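Local coordinates for protein endoglucanase E (Clostridium thermocellum, PDB 2WAO) that is the carbohydrate esterase family 2 domain of a cellulase, binds cello-oligosaccharides and probably removes acetyl groups from plant cell-wall polysaccharides, at residues Y136-T141 with P311-H316; T141-S146 with T303-D308. All coordinates share one frame; numbering follows the deposited sequence.

Contact 1 of 2, residues Y136-T141 with P311-H316. With BGC (beta-D-glucopyranose), chain B; BGC (beta-D-glucopyranose), chain C.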
# COMPACT_ATOMS: atom_id res chain seq x y z
N TYR A 136 -0.96 -3.09 -8.83
CA TYR A 136 -0.41 -3.32 -10.19
C TYR A 136 -1.57 -3.58 -11.18
O TYR A 136 -2.40 -4.50 -11.00
CB TYR A 136 0.50 -4.55 -10.11
CG TYR A 136 1.22 -5.05 -11.36
CD1 TYR A 136 2.61 -5.27 -11.30
CD2 TYR A 136 0.53 -5.42 -12.51
CE1 TYR A 136 3.28 -5.77 -12.37
CE2 TYR A 136 1.24 -5.92 -13.66
CZ TYR A 136 2.59 -6.13 -13.53
OH TYR A 136 3.30 -6.67 -14.58
N GLY A 137 -1.65 -2.72 -12.19
CA GLY A 137 -2.53 -3.00 -13.35
C GLY A 137 -4.02 -2.84 -13.11
O GLY A 137 -4.82 -3.23 -13.99
N ASN A 138 -4.41 -2.31 -11.94
CA ASN A 138 -5.85 -2.36 -11.56
C ASN A 138 -6.76 -1.47 -12.43
O ASN A 138 -7.99 -1.70 -12.48
CB ASN A 138 -6.08 -2.21 -10.04
CG ASN A 138 -5.93 -0.78 -9.56
OD1 ASN A 138 -5.29 0.03 -10.23
ND2 ASN A 138 -6.50 -0.46 -8.37
N GLU A 139 -6.19 -0.52 -13.18
CA GLU A 139 -7.01 0.27 -14.12
C GLU A 139 -6.86 -0.19 -15.58
O GLU A 139 -7.48 0.37 -16.52
CB GLU A 139 -6.75 1.77 -13.94
CG GLU A 139 -7.14 2.22 -12.53
CD GLU A 139 -7.22 3.72 -12.37
OE1 GLU A 139 -6.47 4.45 -13.06
OE2 GLU A 139 -8.05 4.16 -11.55
N GLY A 140 -6.06 -1.24 -15.79
CA GLY A 140 -6.16 -1.97 -17.05
C GLY A 140 -7.34 -2.93 -17.03
O GLY A 140 -7.81 -3.36 -15.96
N THR A 141 -7.87 -3.26 -18.21
CA THR A 141 -9.00 -4.20 -18.23
C THR A 141 -8.64 -5.38 -19.13
O THR A 141 -9.47 -6.23 -19.38
CB THR A 141 -10.33 -3.54 -18.67
OG1 THR A 141 -10.18 -2.92 -19.97
CG2 THR A 141 -10.75 -2.47 -17.68
N PRO A 311 -5.46 -8.16 -10.07
CA PRO A 311 -6.90 -7.90 -9.81
C PRO A 311 -7.45 -6.58 -10.41
O PRO A 311 -6.78 -5.56 -10.38
CB PRO A 311 -7.00 -7.91 -8.28
CG PRO A 311 -5.81 -8.77 -7.83
CD PRO A 311 -4.72 -8.37 -8.81
N SER A 312 -8.70 -6.66 -10.90
CA SER A 312 -9.46 -5.49 -11.35
C SER A 312 -9.91 -4.67 -10.12
O SER A 312 -9.82 -5.18 -8.96
CB SER A 312 -10.72 -5.99 -12.09
OG SER A 312 -11.55 -6.69 -11.16
N ILE A 313 -10.43 -3.46 -10.34
CA ILE A 313 -10.98 -2.70 -9.23
C ILE A 313 -12.14 -3.46 -8.58
O ILE A 313 -12.26 -3.48 -7.35
CB ILE A 313 -11.36 -1.28 -9.65
CG1 ILE A 313 -10.04 -0.48 -9.78
CG2 ILE A 313 -12.23 -0.61 -8.55
CD1 ILE A 313 -10.18 0.71 -10.61
N ALA A 314 -13.00 -4.09 -9.40
CA ALA A 314 -14.05 -4.89 -8.80
C ALA A 314 -13.56 -5.98 -7.84
O ALA A 314 -14.16 -6.19 -6.77
CB ALA A 314 -14.96 -5.51 -9.93
N THR A 315 -12.49 -6.67 -8.23
CA THR A 315 -11.90 -7.70 -7.39
C THR A 315 -11.30 -7.05 -6.10
O THR A 315 -11.53 -7.57 -5.00
CB THR A 315 -10.85 -8.49 -8.16
OG1 THR A 315 -11.48 -9.28 -9.21
CG2 THR A 315 -10.09 -9.46 -7.20
N HIS A 316 -10.61 -5.92 -6.24
CA HIS A 316 -10.14 -5.15 -5.06
C HIS A 316 -11.28 -4.78 -4.13
O HIS A 316 -11.14 -4.90 -2.91
CB HIS A 316 -9.35 -3.91 -5.46
CG HIS A 316 -7.93 -4.19 -5.89
ND1 HIS A 316 -6.90 -4.34 -4.98
CD2 HIS A 316 -7.36 -4.32 -7.12
CE1 HIS A 316 -5.76 -4.50 -5.62
NE2 HIS A 316 -6.01 -4.53 -6.92
C2 BGC B . 4.32 -10.26 -15.00
C3 BGC B . 5.68 -9.77 -14.55
C4 BGC B . 5.57 -9.17 -13.14
C5 BGC B . 4.95 -10.23 -12.20
C6 BGC B . 4.85 -9.81 -10.72
C1 BGC B . 3.74 -11.23 -13.97
O2 BGC B . 4.44 -10.86 -16.30
O3 BGC B . 6.16 -8.78 -15.46
O4 BGC B . 6.86 -9.01 -12.82
O5 BGC B . 3.67 -10.59 -12.71
O6 BGC B . 4.04 -8.65 -10.63
C2 BGC C . 8.62 -7.81 -11.66
C3 BGC C . 9.03 -6.41 -11.19
C4 BGC C . 8.71 -5.36 -12.26
C5 BGC C . 7.23 -5.44 -12.59
C6 BGC C . 6.78 -4.34 -13.56
C1 BGC C . 7.20 -7.78 -12.21
O2 BGC C . 8.73 -8.77 -10.61
O3 BGC C . 10.38 -6.39 -10.78
O4 BGC C . 8.96 -4.07 -11.75
O5 BGC C . 7.07 -6.73 -13.15
O6 BGC C . 7.07 -4.70 -14.88
O HOH W 1 -4.42 -5.03 -9.14
O HOH W 2 -10.45 -2.55 -13.03

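Contact 2 of 2, residues T141-S146 with T303-D308. With BGC (beta-D-glucopyranose), chain D; BGC (beta-D-glucopyranose), chain B.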
# COMPACT_ATOMS: atom_id res chain seq x y z
N THR A 141 -7.87 -3.26 -18.21
CA THR A 141 -9.00 -4.20 -18.23
C THR A 141 -8.64 -5.38 -19.13
O THR A 141 -9.47 -6.23 -19.38
CB THR A 141 -10.33 -3.54 -18.67
OG1 THR A 141 -10.18 -2.92 -19.97
CG2 THR A 141 -10.75 -2.47 -17.68
N SER A 142 -7.40 -5.42 -19.57
CA SER A 142 -6.96 -6.53 -20.40
C SER A 142 -5.81 -7.31 -19.74
O SER A 142 -4.73 -6.74 -19.47
CB SER A 142 -6.54 -6.04 -21.78
OG SER A 142 -5.97 -7.15 -22.48
N LYS A 143 -6.01 -8.61 -19.51
CA LYS A 143 -4.97 -9.44 -18.88
C LYS A 143 -3.73 -9.64 -19.77
O LYS A 143 -2.66 -10.02 -19.29
CB LYS A 143 -5.53 -10.79 -18.46
CG LYS A 143 -5.97 -11.68 -19.63
CD LYS A 143 -6.85 -12.81 -19.16
CE LYS A 143 -7.16 -13.72 -20.37
NZ LYS A 143 -8.29 -14.60 -20.02
N GLU A 144 -3.88 -9.35 -21.06
CA GLU A 144 -2.79 -9.49 -22.04
C GLU A 144 -1.77 -8.34 -21.98
O GLU A 144 -0.61 -8.48 -22.47
CB GLU A 144 -3.37 -9.54 -23.46
CG GLU A 144 -3.68 -10.94 -23.96
CD GLU A 144 -4.98 -11.49 -23.41
OE1 GLU A 144 -5.92 -10.69 -23.16
OE2 GLU A 144 -5.06 -12.74 -23.21
N GLN A 145 -2.23 -7.21 -21.45
CA GLN A 145 -1.41 -6.00 -21.42
C GLN A 145 -0.40 -6.08 -20.28
O GLN A 145 -0.74 -6.51 -19.15
CB GLN A 145 -2.32 -4.78 -21.27
CG GLN A 145 -1.57 -3.42 -21.32
CD GLN A 145 -2.52 -2.24 -21.39
OE1 GLN A 145 -2.67 -1.48 -20.43
NE2 GLN A 145 -3.17 -2.08 -22.53
N SER A 146 0.84 -5.68 -20.56
CA SER A 146 1.85 -5.65 -19.51
C SER A 146 1.78 -4.36 -18.66
O SER A 146 1.01 -3.45 -18.95
CB SER A 146 3.22 -5.86 -20.10
OG SER A 146 3.43 -4.88 -21.07
N THR A 303 -15.16 -11.11 -12.43
CA THR A 303 -14.93 -9.70 -12.08
C THR A 303 -13.83 -9.05 -12.91
O THR A 303 -13.22 -8.02 -12.51
CB THR A 303 -14.64 -9.49 -10.57
OG1 THR A 303 -13.59 -10.40 -10.17
CG2 THR A 303 -15.93 -9.75 -9.75
N GLY A 304 -13.59 -9.63 -14.07
CA GLY A 304 -12.57 -9.15 -15.03
C GLY A 304 -11.15 -9.26 -14.49
O GLY A 304 -10.92 -9.95 -13.49
N TYR A 305 -10.21 -8.63 -15.19
CA TYR A 305 -8.78 -8.71 -14.85
C TYR A 305 -8.10 -7.42 -15.25
O TYR A 305 -8.50 -6.78 -16.23
CB TYR A 305 -8.05 -9.78 -15.67
CG TYR A 305 -8.46 -11.19 -15.41
CD1 TYR A 305 -8.03 -11.87 -14.26
CD2 TYR A 305 -9.26 -11.85 -16.35
CE1 TYR A 305 -8.42 -13.24 -14.07
CE2 TYR A 305 -9.66 -13.16 -16.16
CZ TYR A 305 -9.24 -13.84 -15.04
OH TYR A 305 -9.66 -15.15 -14.89
N GLY A 306 -7.03 -7.08 -14.54
CA GLY A 306 -6.18 -5.97 -14.94
C GLY A 306 -4.94 -6.48 -15.65
O GLY A 306 -4.87 -7.65 -16.05
N GLU A 307 -3.92 -5.62 -15.73
CA GLU A 307 -2.71 -5.94 -16.48
C GLU A 307 -2.07 -7.19 -15.93
O GLU A 307 -2.08 -7.40 -14.70
CB GLU A 307 -1.72 -4.75 -16.42
CG GLU A 307 -2.25 -3.54 -17.21
CD GLU A 307 -1.34 -2.30 -17.08
OE1 GLU A 307 -0.51 -2.28 -16.15
OE2 GLU A 307 -1.45 -1.36 -17.93
N ASP A 308 -1.58 -8.05 -16.82
CA ASP A 308 -0.89 -9.27 -16.41
C ASP A 308 -1.70 -10.16 -15.44
O ASP A 308 -1.12 -10.82 -14.59
CB ASP A 308 0.52 -8.96 -15.85
CG ASP A 308 1.49 -8.52 -16.95
OD1 ASP A 308 1.36 -9.05 -18.08
OD2 ASP A 308 2.35 -7.64 -16.68
C2 BGC D . 0.82 -14.41 -12.44
C3 BGC D . 1.41 -13.02 -12.64
C4 BGC D . 2.08 -12.91 -14.00
C5 BGC D . 1.12 -13.33 -15.11
C6 BGC D . 1.93 -13.44 -16.41
C1 BGC D . -0.10 -14.77 -13.62
O2 BGC D . 0.08 -14.48 -11.22
O3 BGC D . 2.34 -12.76 -11.61
O4 BGC D . 2.44 -11.67 -14.33
O5 BGC D . 0.53 -14.62 -14.88
O6 BGC D . 1.00 -13.87 -17.34
C2 BGC B . 4.32 -10.26 -15.00
C3 BGC B . 5.68 -9.77 -14.55
C4 BGC B . 5.57 -9.17 -13.14
C5 BGC B . 4.95 -10.23 -12.20
C6 BGC B . 4.85 -9.81 -10.72
C1 BGC B . 3.74 -11.23 -13.97
O2 BGC B . 4.44 -10.86 -16.30
O3 BGC B . 6.16 -8.78 -15.46
O4 BGC B . 6.86 -9.01 -12.82
O5 BGC B . 3.67 -10.59 -12.71
O6 BGC B . 4.04 -8.65 -10.63
O HOH W 3 -0.24 -11.03 -19.36

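Contact 1 of 2, residues Y136-T141 with P311-H316
N138 and S312 bring the two backbones nearest, their CA atoms 4.8 Å apart, where a type I turn from G137 to G140 rests on the start of a helix. No direct hydrogen bond joins the segments; two waters do. Water 1 donates to Y136 O and P311 O and also bonds H316 NE2, lying in the plane of that ring at its edge. Water 2 donates to N138 O and accepts from I313 N, serving an N-H of the first helical turn. S312 is the N-cap: its short hydroxyl side chain lets OG accept from T315 N at 3.1 Å, while OG also bonds T303.

N138 carries the packing. Its CB sits 3.4 Å from P311 O, and its CA-H points at the same oxygen. The CB also lies 3.8 Å from H316 CD2, with amide and imidazole planes nearly perpendicular (82°). Asparagine suits the place because CG, set between backbone N and carbonyl carbon (chi1 76°), carries an amide whose OD1 bonds N153 N; ND2 lies 3.8 Å from I313 CG1 and makes a weak hydrogen bond to M156 O. The branched I313 also reaches E139 with CD1, 3.9 Å from CG, while E139 OE1 pairs with R94. G137 has positive phi (73°), a conformation that favours glycine, and its backbone lies against the Y136 ring, which approaches the bound glucose of chain B.

The contact ties the loop between helices 131-134 and 158-165 to the N-terminus of helix 313-331, with P311 packing on I132 of helix 131-134 and H316 ND1 bonded to Y158 N of helix 158-165.

Contact 2 of 2, residues T141-S146 with T303-D308
The backbone N-H of D308 donates to Q145 O at 2.9 Å, the one direct hydrogen bond decided between the segments. The donor sits nearly along the C=O axis, although the bond bends at the hydrogen (135°). D308 has a left-handed backbone conformation, which aspartate tolerates better than most residues. Close by, K143 O accepts a hydrogen bond from water 3 at 2.6 Å, and that water donates also to D308 OD1, so a solvent bridge runs beside the backbone bond. D308 OD2 faces S146 CA and is bonded by Y136.

K143 and Q145 belong to a type I turn from S142 to Q145, which lies over the extended chain of Y305-E307. The CA-H of K143 points at G306 O at 3.4 Å, almost straight (157°). Beyond it, the K143 and Y305 side chains run side by side in the same direction, CD to CD2 3.8 Å, a pairing that suits a long methylene chain beside a broad ring. The Y305 ring also meets W309 edge-to-face.

E307 puts CG beside its backbone N (chi1 -68°) and runs on extended; both its carboxylate oxygens, OE1 and OE2, lie 3.4 Å from S146 O, acceptors facing an acceptor, with no hydrogen bond between them. N151 ND2 and T148 OG1 both bond E307 OE2, and should offset the repulsion. The backbone E307 O bonds H310 ND1.

In SGNH hydrolases the position three before the histidine is commonly an aspartate whose carboxylate supports it; here E307 holds that position, but the main-chain carbonyl meets the imidazole. The bond of D308 N to Q145 O, and those of T148 and N151 to the E307 carboxylate, therefore probably help to hold that carbonyl, and with it the histidine, in place beside the bound sugar.

Overall arrangement
Along the chain contact 2 lies within the loop that contact 1 closes; the two share T141, their centres about 7 Å apart. They anchor parts of the same loop, contact 2 to the loop before helix 313-331 and contact 1 to the start of that helix. Y136 OH lies 2.5 Å from D308 OD2, a probable hydrogen bond connecting them at the glycan pocket, to which both residues belong. A second probable bond, S312 OG to T303 O at 2.5 Å, joins them on the helix side, and G137 bonds E307 through the backbone. Both contacts touch the glucose of chain B, while S131 OG and H310 NE2 hydrogen-bond bound glucose. Together they probably shape one wall of the pocket.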